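PDB 2V1O: cytosolic acyl coenzyme A thioester hydrolase from Mus musculus, which hydrolyses long-chain acyl-CoAs such as palmitoyl-CoA to free fatty acids and coenzyme A, and is represented here by its N-terminal hotdog domain. Local coordinates for residues 132-135 / 136-139; 40-43 / 44-47. All coordinates share one frame; numbering follows the deposited sequence.

Contact 1 (132-135 / 136-139); sequences QEEE and GRKR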
loop_
_atom_site.group_PDB
_atom_site.type_symbol
_atom_site.label_atom_id
_atom_site.label_comp_id
_atom_site.label_asym_id
_atom_site.label_seq_id
_atom_site.Cartn_x
_atom_site.Cartn_y
_atom_site.Cartn_z
ATOM N N GLN A 132 -37.122 17.424 5.338
ATOM C CA GLN A 132 -35.727 16.989 5.298
ATOM C C GLN A 132 -34.828 17.927 6.107
ATOM O O GLN A 132 -33.938 17.475 6.837
ATOM C CB GLN A 132 -35.245 16.884 3.849
ATOM C CG GLN A 132 -35.931 15.782 3.051
ATOM C CD GLN A 132 -35.581 15.823 1.572
ATOM O OE1 GLN A 132 -35.384 16.894 0.996
ATOM N NE2 GLN A 132 -35.513 14.648 0.947
ATOM N N GLU A 133 -35.076 19.231 5.988
ATOM C CA GLU A 133 -34.312 20.216 6.746
ATOM C C GLU A 133 -34.602 20.118 8.243
ATOM O O GLU A 133 -33.676 20.163 9.061
ATOM C CB GLU A 133 -34.564 21.640 6.246
ATOM C CG GLU A 133 -33.601 22.644 6.872
ATOM C CD GLU A 133 -33.741 24.043 6.323
ATOM O OE1 GLU A 133 -34.737 24.324 5.626
ATOM O OE2 GLU A 133 -32.847 24.868 6.604
ATOM N N GLU A 134 -35.882 19.972 8.584
ATOM C CA GLU A 134 -36.316 19.813 9.974
ATOM C C GLU A 134 -35.678 18.599 10.645
ATOM O O GLU A 134 -35.219 18.690 11.783
ATOM C CB GLU A 134 -37.842 19.717 10.060
ATOM C CG GLU A 134 -38.570 20.963 9.591
ATOM C CD GLU A 134 -40.076 20.811 9.622
ATOM O OE1 GLU A 134 -40.579 19.665 9.525
ATOM O OE2 GLU A 134 -40.763 21.846 9.748
ATOM N N GLU A 135 -35.648 17.474 9.931
ATOM C CA GLU A 135 -35.079 16.230 10.452
ATOM C C GLU A 135 -33.572 16.347 10.671
ATOM O O GLU A 135 -33.051 15.893 11.695
ATOM C CB GLU A 135 -35.400 15.057 9.527
ATOM C CG GLU A 135 -36.861 14.594 9.586
ATOM C CD GLU A 135 -37.262 13.718 8.404
ATOM O OE1 GLU A 135 -36.420 13.475 7.510
ATOM O OE2 GLU A 135 -38.430 13.270 8.363
ATOM N N GLY A 136 -32.886 16.953 9.703
ATOM C CA GLY A 136 -31.458 17.232 9.817
ATOM C C GLY A 136 -31.139 18.198 10.944
ATOM O O GLY A 136 -30.162 18.011 11.672
ATOM N N ARG A 137 -31.979 19.226 11.094
ATOM C CA ARG A 137 -31.778 20.228 12.129
ATOM C C ARG A 137 -31.877 19.586 13.517
ATOM O O ARG A 137 -31.098 19.908 14.412
ATOM C CB ARG A 137 -32.785 21.367 11.957
ATOM C CG ARG A 137 -32.644 22.511 12.947
ATOM C CD ARG A 137 -34.022 22.948 13.405
ATOM N NE ARG A 137 -34.834 21.773 13.737
ATOM C CZ ARG A 137 -36.031 21.491 13.223
ATOM N NH1 ARG A 137 -36.623 22.323 12.368
ATOM N NH2 ARG A 137 -36.646 20.378 13.596
ATOM N N LYS A 138 -32.814 18.655 13.669
ATOM C CA LYS A 138 -32.984 17.896 14.914
ATOM C C LYS A 138 -31.752 17.045 15.260
ATOM O O LYS A 138 -31.349 16.966 16.425
ATOM C CB LYS A 138 -34.229 17.010 14.821
ATOM C CG LYS A 138 -34.698 16.444 16.145
ATOM C CD LYS A 138 -35.925 15.564 15.962
ATOM C CE LYS A 138 -36.159 14.682 17.184
ATOM N NZ LYS A 138 -36.662 15.448 18.359
ATOM N N ARG A 139 -31.166 16.405 14.249
ATOM C CA ARG A 139 -29.954 15.603 14.452
ATOM C C ARG A 139 -28.763 16.496 14.804
ATOM O O ARG A 139 -27.973 16.155 15.685
ATOM C CB ARG A 139 -29.647 14.741 13.225
ATOM C CG ARG A 139 -30.733 13.719 12.895
ATOM C CD ARG A 139 -30.300 12.739 11.802
ATOM N NE ARG A 139 -30.050 13.402 10.518
ATOM C CZ ARG A 139 -30.963 13.611 9.570
ATOM N NH1 ARG A 139 -32.224 13.213 9.734
ATOM N NH2 ARG A 139 -30.608 14.219 8.443
HETATM O O HOH W 1 -32.116 15.507 6.361
HETATM O O HOH W 2 -33.891 12.814 7.457
#

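Contact 2 (40-43 / 44-47); sequences SQNG and ERCV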
loop_
_atom_site.group_PDB
_atom_site.type_symbol
_atom_site.label_atom_id
_atom_site.label_comp_id
_atom_site.label_asym_id
_atom_site.label_seq_id
_atom_site.Cartn_x
_atom_site.Cartn_y
_atom_site.Cartn_z
ATOM N N SER A 40 -18.208 24.789 -3.155
ATOM C CA SER A 40 -19.165 24.866 -4.271
ATOM C C SER A 40 -19.640 26.293 -4.593
ATOM O O SER A 40 -20.252 26.532 -5.639
ATOM C CB SER A 40 -20.371 23.960 -4.004
ATOM O OG SER A 40 -21.201 24.507 -2.984
ATOM N N GLN A 41 -19.369 27.236 -3.701
ATOM C CA GLN A 41 -19.736 28.627 -3.975
ATOM C C GLN A 41 -18.502 29.508 -4.105
ATOM O O GLN A 41 -18.590 30.737 -4.072
ATOM C CB GLN A 41 -20.719 29.151 -2.922
ATOM C CG GLN A 41 -22.080 28.438 -2.958
ATOM C CD GLN A 41 -22.808 28.585 -4.300
ATOM O OE1 GLN A 41 -23.249 27.596 -4.895
ATOM N NE2 GLN A 41 -22.930 29.818 -4.777
ATOM N N ASN A 42 -17.357 28.850 -4.285
ATOM C CA ASN A 42 -16.056 29.498 -4.436
ATOM C C ASN A 42 -15.723 30.473 -3.311
ATOM O O ASN A 42 -15.227 31.582 -3.544
ATOM C CB ASN A 42 -15.911 30.147 -5.823
ATOM C CG ASN A 42 -15.914 29.126 -6.951
ATOM O OD1 ASN A 42 -15.462 27.982 -6.787
ATOM N ND2 ASN A 42 -16.429 29.533 -8.108
ATOM N N GLY A 43 -15.998 30.041 -2.084
ATOM C CA GLY A 43 -15.521 30.744 -0.899
ATOM C C GLY A 43 -14.039 30.460 -0.708
ATOM O O GLY A 43 -13.381 29.909 -1.595
ATOM N N GLU A 44 -13.511 30.837 0.452
ATOM C CA GLU A 44 -12.127 30.535 0.800
ATOM C C GLU A 44 -11.869 29.035 0.600
ATOM O O GLU A 44 -12.659 28.204 1.057
ATOM C CB GLU A 44 -11.865 30.958 2.251
ATOM C CG GLU A 44 -10.433 30.814 2.710
ATOM C CD GLU A 44 -10.174 31.517 4.041
ATOM O OE1 GLU A 44 -10.966 32.407 4.420
ATOM O OE2 GLU A 44 -9.176 31.178 4.711
ATOM N N ARG A 45 -10.792 28.702 -0.118
ATOM C CA ARG A 45 -10.463 27.307 -0.420
ATOM C C ARG A 45 -10.245 26.534 0.868
ATOM O O ARG A 45 -9.565 26.997 1.787
ATOM C CB ARG A 45 -9.238 27.187 -1.337
ATOM C CG ARG A 45 -9.395 27.854 -2.702
ATOM C CD ARG A 45 -10.680 27.459 -3.418
ATOM N NE ARG A 45 -10.618 27.761 -4.849
ATOM C CZ ARG A 45 -11.676 27.943 -5.635
ATOM N NH1 ARG A 45 -12.904 27.869 -5.143
ATOM N NH2 ARG A 45 -11.501 28.210 -6.925
ATOM N N CYS A 46 -10.858 25.360 0.933
ATOM C CA CYS A 46 -10.869 24.591 2.164
ATOM C C CYS A 46 -10.898 23.098 1.908
ATOM O O CYS A 46 -11.146 22.641 0.775
ATOM C CB CYS A 46 -12.078 24.998 3.006
ATOM S SG CYS A 46 -13.660 24.664 2.214
ATOM N N VAL A 47 -10.625 22.341 2.969
ATOM C CA VAL A 47 -10.807 20.894 2.950
ATOM C C VAL A 47 -11.645 20.513 4.162
ATOM O O VAL A 47 -11.434 21.022 5.264
ATOM C CB VAL A 47 -9.462 20.142 2.960
ATOM C CG1 VAL A 47 -9.688 18.644 3.090
ATOM C CG2 VAL A 47 -8.688 20.441 1.686
HETATM O O HOH W 3 -13.598 28.307 -9.414
HETATM O O HOH W 4 -13.825 27.411 -2.630
#

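Contact 1 (132-135 / 136-139)
The guanidinium groups of Arg137 and Arg139 lie over the carbonyls of Glu134 and Glu135. One face of the Arg137 guanidinium covers the backbone of Glu134, whose carbonyl C sits 3.5 Å from the guanidinium plane, toward the rim. Arg137 NH2 comes within 2.9 Å of Glu134 O, but the angle is too poor for a hydrogen bond, and the oxygen lies over the guanidinium face. Arg137 has CG anti to the backbone N (chi1 -178°), and bends at chi2 and chi3 curl the chain back over the helix. Arg137 NH1 rests 3.7 Å from Glu134 CG. Glu134 OE2 and Arg137 NH1 are 4.9 Å apart, proximity without a salt bridge. The carboxylate and guanidinium planes are turned by 46°.

The Arg139 guanidinium has Glu135 O and CA of the buried Gly136 on one face, while water 1 lies in its plane at the edge. That water accepts from Arg139 NH2 and donates to Gln132 O (2.7 Å from the water oxygen), which also accepts the N-H of Gly136 at an N-H...O angle of 163°. Water 2 accepts from Arg139 NH1 and donates to Glu135 OE1, 2.6 Å from the water oxygen, so carboxylate and guanidinium are coupled through solvent. The direct ionic partner of Arg139 is Glu83, reached through NE.

Beneath these side chains run four i to i+4 backbone bonds, from Gly136 N to Gln132 O through Arg139 N to Glu135 O (3.2 Å), the regular pattern of an alpha-helix.

Everything here belongs to helix 130-146, near the C-terminal end of the modelled chain. Arg137 touches Tyr76 and Arg139 touches Thr75, both on strand 67-77, while Glu83 lies on strand 82-91; the helix is thereby fastened to two adjacent strands of the hotdog sheet.

Contact 2 (40-43 / 44-47)
Asn42 and Arg45 run side by side in the same direction, with the amide and guanidinium planes 74° apart, nearly perpendicular. Arg45 NH1 donates to Asn42 OD1 over 3.0 Å with an almost straight N-H...O angle of 169°. The bond is lopsided: OD1 lies in the guanidinium plane, whereas NH1 stands above the amide plane and is not on a lone pair. A bend at chi2 (-50°) turns the Arg45 chain back toward the loop, bringing NH1 to 3.6 Å from Asn42 CA. Two waters also occupy the guanidinium edge. Water 4 accepts from NH1 and lies 2.7 Å from Gly43 O, while water 3 accepts from Arg45 NH2 and makes a weak bond to Asn42 OD1.

This turn links helix 19-38, the central helix of the hotdog fold, to strand 46-57, an outermost strand of the sheet within this chain. Asn42 takes a left-handed backbone conformation, with positive phi and psi, at the start of the turn-back. Glu44 points its carboxylate elsewhere, bonding Ser112 and Asn115 and forming a salt bridge with Lys118. Asn42 packs on Leu94 and Arg45 on Thr95, both of a second subunit.

How the contacts relate
Both contacts are local and lie at the surface, their centres about 17 and 19 Å from the centre of the chain; Gly136 of contact 1 is the one buried residue among those touching. The centres of contact 1 and contact 2 are 24 Å apart, and the two share no helix or strand. Contact 1 stays within one helix: regular backbone bonds carry it, and its arginines lie facially over carbonyls. Contact 2 is a helix-to-strand turn, where one side-chain bond at a guanidinium edge bridges the segments. In each a water lies between an arginine and a backbone carbonyl. Contact 1 is touched by no other chain of the assembly, whereas contact 2 meets neighbouring subunits of the hexamer.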